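Local structure of pyridoxal kinase (Lactobacillus plantarum, 3IBQ) at residues A[17-22]-A[213-218]; A[138-143]-A[176-181]. The protein catalyses the phosphorylation of pyridoxal, probably using ATP as phosphate donor, as a member of the ribokinase clan. All blocks are in the same frame, centred on the assembly; numbering follows the deposited sequence.

Contact 1 of 2, residues A[17-22]-A[213-218]; sequences GISLSS and TGDTLA. With ATP (adenosine-5'-triphosphate), chain B.
D215, the last residue of the GTGD motif of the ribokinase clan, whose aspartate serves as the base in well-studied relatives, reaches across to S19. D215 leaves helix 213-226 with CG beside its own backbone N and opposite its carbonyl carbon (chi1 -59°), which sends the carboxylate toward the turn at I18 and S19. Its CB rests 3.9 Å from CA of S19. CG comes next, 3.7 Å from N of S19, and OD2 then accepts that N-H at 3.0 Å. The bond is bent, 141° at the hydrogen, and the donor stands above the carboxylate plane. OD2 also borders CB of I18, while the hydroxyl of S19 itself turns to D11. One turn along, a water bridges S22 OG and T216 OG1, which are themselves 4.0 Å apart; T216 OG1 has a weak second link to G212 O. The other side of the motif faces ATP. G214 N gives a weak bond to O3G of the gamma-phosphate, and a side chain at this glycine would run into O1B, so the bare backbone lets the phosphates sit close. T213 OG1 lies between two phosphate oxygens, 2.9 Å from O2A and 3.0 Å from O1G of ATP, with a single proton to offer them.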
# COMPACT_ATOMS: atom_id res chain seq x y z
N GLY A 17 14.26 -1.56 -6.28
CA GLY A 17 13.87 -2.28 -5.12
C GLY A 17 12.65 -1.81 -4.36
O GLY A 17 12.64 -1.90 -3.19
N ILE A 18 11.65 -1.31 -5.05
CA ILE A 18 10.39 -0.93 -4.44
C ILE A 18 9.20 -1.75 -5.03
O ILE A 18 9.37 -2.67 -5.77
CB ILE A 18 10.12 0.60 -4.55
CG1 ILE A 18 9.96 1.02 -6.01
CG2 ILE A 18 11.18 1.38 -3.90
CD1 ILE A 18 9.52 2.42 -6.23
N SER A 19 8.03 -1.33 -4.62
CA SER A 19 6.77 -1.86 -5.01
C SER A 19 6.76 -3.38 -5.28
O SER A 19 7.10 -4.10 -4.43
CB SER A 19 6.21 -1.06 -6.19
OG SER A 19 7.12 -0.93 -7.17
N LEU A 20 6.34 -3.79 -6.45
CA LEU A 20 6.23 -5.19 -6.69
C LEU A 20 7.56 -5.96 -6.43
O LEU A 20 7.53 -7.02 -5.96
CB LEU A 20 5.68 -5.48 -8.04
CG LEU A 20 5.01 -6.79 -8.30
CD1 LEU A 20 3.96 -7.14 -7.26
CD2 LEU A 20 4.54 -6.90 -9.71
N SER A 21 8.70 -5.37 -6.72
CA SER A 21 9.94 -6.05 -6.47
C SER A 21 10.24 -6.34 -4.98
O SER A 21 10.84 -7.28 -4.66
CB SER A 21 11.08 -5.38 -7.18
OG SER A 21 11.59 -4.38 -6.44
N SER A 22 9.74 -5.51 -4.11
CA SER A 22 9.91 -5.74 -2.69
C SER A 22 8.75 -6.54 -2.10
O SER A 22 8.93 -7.27 -1.20
CB SER A 22 10.16 -4.44 -1.95
OG SER A 22 9.17 -3.53 -2.19
N THR A 213 8.99 2.55 1.49
CA THR A 213 8.50 2.37 2.83
C THR A 213 7.01 2.08 2.85
O THR A 213 6.59 1.15 3.44
CB THR A 213 8.94 3.49 3.78
OG1 THR A 213 8.78 4.75 3.20
CG2 THR A 213 10.38 3.34 4.18
N GLY A 214 6.25 2.91 2.17
CA GLY A 214 4.84 2.69 2.01
C GLY A 214 4.50 1.32 1.42
O GLY A 214 3.70 0.65 1.96
N ASP A 215 5.19 0.97 0.36
CA ASP A 215 5.06 -0.30 -0.30
C ASP A 215 5.24 -1.46 0.68
O ASP A 215 4.38 -2.27 0.77
CB ASP A 215 6.02 -0.40 -1.48
CG ASP A 215 5.80 0.67 -2.52
OD1 ASP A 215 4.73 1.18 -2.63
OD2 ASP A 215 6.68 1.01 -3.21
N THR A 216 6.35 -1.47 1.43
CA THR A 216 6.62 -2.54 2.38
C THR A 216 5.61 -2.60 3.53
O THR A 216 5.20 -3.63 3.89
CB THR A 216 8.07 -2.56 2.83
OG1 THR A 216 8.90 -2.81 1.72
CG2 THR A 216 8.34 -3.60 3.84
N LEU A 217 5.25 -1.43 4.02
CA LEU A 217 4.24 -1.28 5.05
C LEU A 217 2.98 -1.97 4.59
O LEU A 217 2.45 -2.71 5.30
CB LEU A 217 3.93 0.15 5.40
CG LEU A 217 2.97 0.36 6.61
CD1 LEU A 217 3.57 -0.02 7.89
CD2 LEU A 217 2.42 1.72 6.64
N ALA A 218 2.53 -1.65 3.38
CA ALA A 218 1.33 -2.23 2.83
C ALA A 218 1.44 -3.78 2.70
O ALA A 218 0.57 -4.50 3.07
CB ALA A 218 0.97 -1.57 1.51
PG ATP B . 6.74 6.33 0.45
O1G ATP B . 8.25 6.11 0.53
O2G ATP B . 6.48 7.63 -0.15
O3G ATP B . 5.95 5.09 0.09
PB ATP B . 4.50 6.33 1.98
O1B ATP B . 4.20 5.43 0.84
O2B ATP B . 3.65 7.55 2.14
O3B ATP B . 6.00 6.74 1.80
PA ATP B . 5.33 6.55 4.58
O1A ATP B . 4.70 7.78 4.98
O2A ATP B . 6.78 6.60 4.24
O3A ATP B . 4.66 5.68 3.40
O5' ATP B . 5.07 5.51 5.70
C5' ATP B . 5.55 4.22 5.61
C4' ATP B . 5.84 3.75 7.00
O4' ATP B . 7.21 3.47 7.12
C3' ATP B . 5.49 4.72 8.13
O3' ATP B . 4.29 4.36 8.67
C2' ATP B . 6.44 4.28 9.15
O2' ATP B . 5.91 3.03 9.61
C1' ATP B . 7.67 3.97 8.34
N9 ATP B . 8.61 5.08 8.12
C8 ATP B . 8.67 5.86 7.09
N7 ATP B . 9.66 6.73 7.20
C5 ATP B . 10.27 6.51 8.31
C6 ATP B . 11.40 7.10 9.07
N6 ATP B . 12.13 8.09 8.56
N1 ATP B . 11.66 6.56 10.21
C2 ATP B . 10.96 5.58 10.72
N3 ATP B . 9.96 4.99 10.12
C4 ATP B . 9.57 5.41 8.93
O HOH W 1 9.65 -1.51 -0.54

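Contact 2 of 2, residues A[138-143]-A[176-181]. With ATP (adenosine-5'-triphosphate), chain B.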
# COMPACT_ATOMS: atom_id res chain seq x y z
N ILE A 138 -7.82 0.49 3.92
CA ILE A 138 -7.15 1.42 3.05
C ILE A 138 -5.99 2.11 3.78
O ILE A 138 -6.05 2.35 4.97
CB ILE A 138 -8.06 2.41 2.33
CG1 ILE A 138 -8.70 3.38 3.34
CG2 ILE A 138 -9.03 1.63 1.41
CD1 ILE A 138 -9.24 4.63 2.80
N LEU A 139 -4.94 2.44 3.06
CA LEU A 139 -3.80 2.98 3.73
C LEU A 139 -3.32 4.35 3.26
O LEU A 139 -2.18 4.51 3.01
CB LEU A 139 -2.65 1.96 3.72
CG LEU A 139 -2.90 0.56 4.23
CD1 LEU A 139 -1.94 -0.45 3.61
CD2 LEU A 139 -2.99 0.51 5.69
N PRO A 140 -4.21 5.30 3.15
CA PRO A 140 -3.77 6.60 2.71
C PRO A 140 -2.79 7.31 3.67
O PRO A 140 -2.84 7.12 4.82
CB PRO A 140 -5.07 7.39 2.70
CG PRO A 140 -5.80 6.84 3.72
CD PRO A 140 -5.58 5.37 3.62
N ASN A 141 -1.95 8.15 3.11
CA ASN A 141 -1.23 9.09 3.88
C ASN A 141 -2.16 10.30 4.07
O ASN A 141 -3.22 10.33 3.56
CB ASN A 141 0.08 9.52 3.24
CG ASN A 141 -0.10 10.22 1.95
OD1 ASN A 141 -1.00 10.96 1.74
ND2 ASN A 141 0.81 9.99 1.08
N THR A 142 -1.66 11.28 4.78
CA THR A 142 -2.34 12.51 5.07
C THR A 142 -2.80 13.31 3.86
O THR A 142 -3.89 13.78 3.85
CB THR A 142 -1.56 13.33 6.07
OG1 THR A 142 -1.42 12.56 7.26
CG2 THR A 142 -2.30 14.50 6.41
N THR A 143 -2.00 13.42 2.83
CA THR A 143 -2.44 14.08 1.64
C THR A 143 -3.57 13.30 0.96
O THR A 143 -4.53 13.85 0.49
CB THR A 143 -1.25 14.28 0.66
OG1 THR A 143 -0.23 15.04 1.27
CG2 THR A 143 -1.69 14.90 -0.67
N ALA A 176 -10.14 2.63 7.69
CA ALA A 176 -9.31 3.64 7.10
C ALA A 176 -8.16 3.87 8.07
O ALA A 176 -8.37 4.19 9.18
CB ALA A 176 -10.04 4.87 6.91
N VAL A 177 -6.95 3.64 7.59
CA VAL A 177 -5.76 3.80 8.38
C VAL A 177 -4.88 4.83 7.75
O VAL A 177 -4.40 4.64 6.67
CB VAL A 177 -4.97 2.44 8.60
CG1 VAL A 177 -3.80 2.63 9.43
CG2 VAL A 177 -5.81 1.42 9.16
N ILE A 178 -4.68 5.92 8.44
CA ILE A 178 -3.82 6.97 7.93
C ILE A 178 -2.40 6.63 8.39
O ILE A 178 -2.19 6.52 9.51
CB ILE A 178 -4.25 8.36 8.32
CG1 ILE A 178 -5.63 8.68 7.75
CG2 ILE A 178 -3.21 9.33 7.94
CD1 ILE A 178 -6.10 9.97 8.03
N THR A 179 -1.47 6.46 7.46
CA THR A 179 -0.12 5.88 7.68
C THR A 179 1.15 6.72 8.07
O THR A 179 2.15 6.21 8.47
CB THR A 179 0.30 5.07 6.44
OG1 THR A 179 0.33 5.93 5.32
CG2 THR A 179 -0.64 3.91 6.22
N ASP A 180 1.09 7.98 7.91
CA ASP A 180 2.27 8.75 8.13
C ASP A 180 2.03 9.82 9.19
O ASP A 180 2.53 10.89 9.08
CB ASP A 180 2.60 9.45 6.82
CG ASP A 180 1.46 10.33 6.37
OD1 ASP A 180 0.39 10.25 6.93
OD2 ASP A 180 1.66 11.16 5.53
N VAL A 181 1.20 9.51 10.15
CA VAL A 181 0.84 10.44 11.18
C VAL A 181 2.02 10.64 12.14
O VAL A 181 2.52 9.72 12.67
CB VAL A 181 -0.39 10.03 11.93
CG1 VAL A 181 -0.69 10.98 12.99
CG2 VAL A 181 -1.54 9.82 11.01
PG ATP B . 6.74 6.33 0.45
O1G ATP B . 8.25 6.11 0.53
O2G ATP B . 6.48 7.63 -0.15
O3G ATP B . 5.95 5.09 0.09
PB ATP B . 4.50 6.33 1.98
O1B ATP B . 4.20 5.43 0.84
O2B ATP B . 3.65 7.55 2.14
O3B ATP B . 6.00 6.74 1.80
PA ATP B . 5.33 6.55 4.58
O1A ATP B . 4.70 7.78 4.98
O2A ATP B . 6.78 6.60 4.24
O3A ATP B . 4.66 5.68 3.40
O5' ATP B . 5.07 5.51 5.70
C5' ATP B . 5.55 4.22 5.61
C4' ATP B . 5.84 3.75 7.00
O4' ATP B . 7.21 3.47 7.12
C3' ATP B . 5.49 4.72 8.13
O3' ATP B . 4.29 4.36 8.67
C2' ATP B . 6.44 4.28 9.15
O2' ATP B . 5.91 3.03 9.61
C1' ATP B . 7.67 3.97 8.34
N9 ATP B . 8.61 5.08 8.12
C8 ATP B . 8.67 5.86 7.09
N7 ATP B . 9.66 6.73 7.20
C5 ATP B . 10.27 6.51 8.31
C6 ATP B . 11.40 7.10 9.07
N6 ATP B . 12.13 8.09 8.56
N1 ATP B . 11.66 6.56 10.21
C2 ATP B . 10.96 5.58 10.72
N3 ATP B . 9.96 4.99 10.12
C4 ATP B . 9.57 5.41 8.93
O HOH W 2 0.74 4.88 2.48
O HOH W 3 1.23 13.22 3.27
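L139 and T179 fit together where the chain leaving strand 137-138 still runs beside the parallel strand 175-183, at the nucleotide-binding end of these strands, an example of a side chain filling the notch between alternate residues of its neighbour. The isobutyl group of L139 runs alongside V177, CD2 lying 4.0 Å from V177 CB, while CB of L139 meets the methyl CG2 of T179 at 3.8 Å, the two side chains crossing at about a right angle. Beyond it the ring of P140 sets CD against V177 O at 3.4 Å, and CG2 of I178 nestles beside both P140 O and T142 OG1. Regular backbone bonds, V177 N to I138 O and T179 N to P140 O, keep the ridges in step. At the far end the helix 142-149 begins, with N141 as its N-cap and N141 ND2 held by G111 O. The side chains of D180 and T142 cross at about a right angle: D180 OD1 takes T142 N at 3.1 Å and T142 OG1 at 3.0 Å, both on the syn side but from opposite faces of the carboxylate, which fixes its rotation. An alanine here has no carboxylate, and T142 N and OG1 would probably be left without their shared acceptor and the T142 side chain set free to turn. T179 O meanwhile accepts the ribose O3' of ATP at 2.8 Å. A176 and I178 pack on helix 159-167, V177 and T179 touch strand 186-192, and L139 and T179 lean on helix 213-226.

In the fold
From the N terminus, strand 5-13 leads into segment 17-22 at the head of helix 19-29, which waits 190 residues for its partner. The chain then lays down much of the central sheet before reaching 138-143. Contact 2 closes a short loop there, holding most of helix 142-149 and all of helix 159-167, when strand 175-183 comes alongside. After strands 186-192 and 198-204, helix 213-226 returns and contact 1 closes the larger loop, with contact 2 nested inside it. The two touch directly: L217 and A218 of the returning helix pack on T179 and L139. Both also reach ATP, joining opening helix, sheet and nucleotide site.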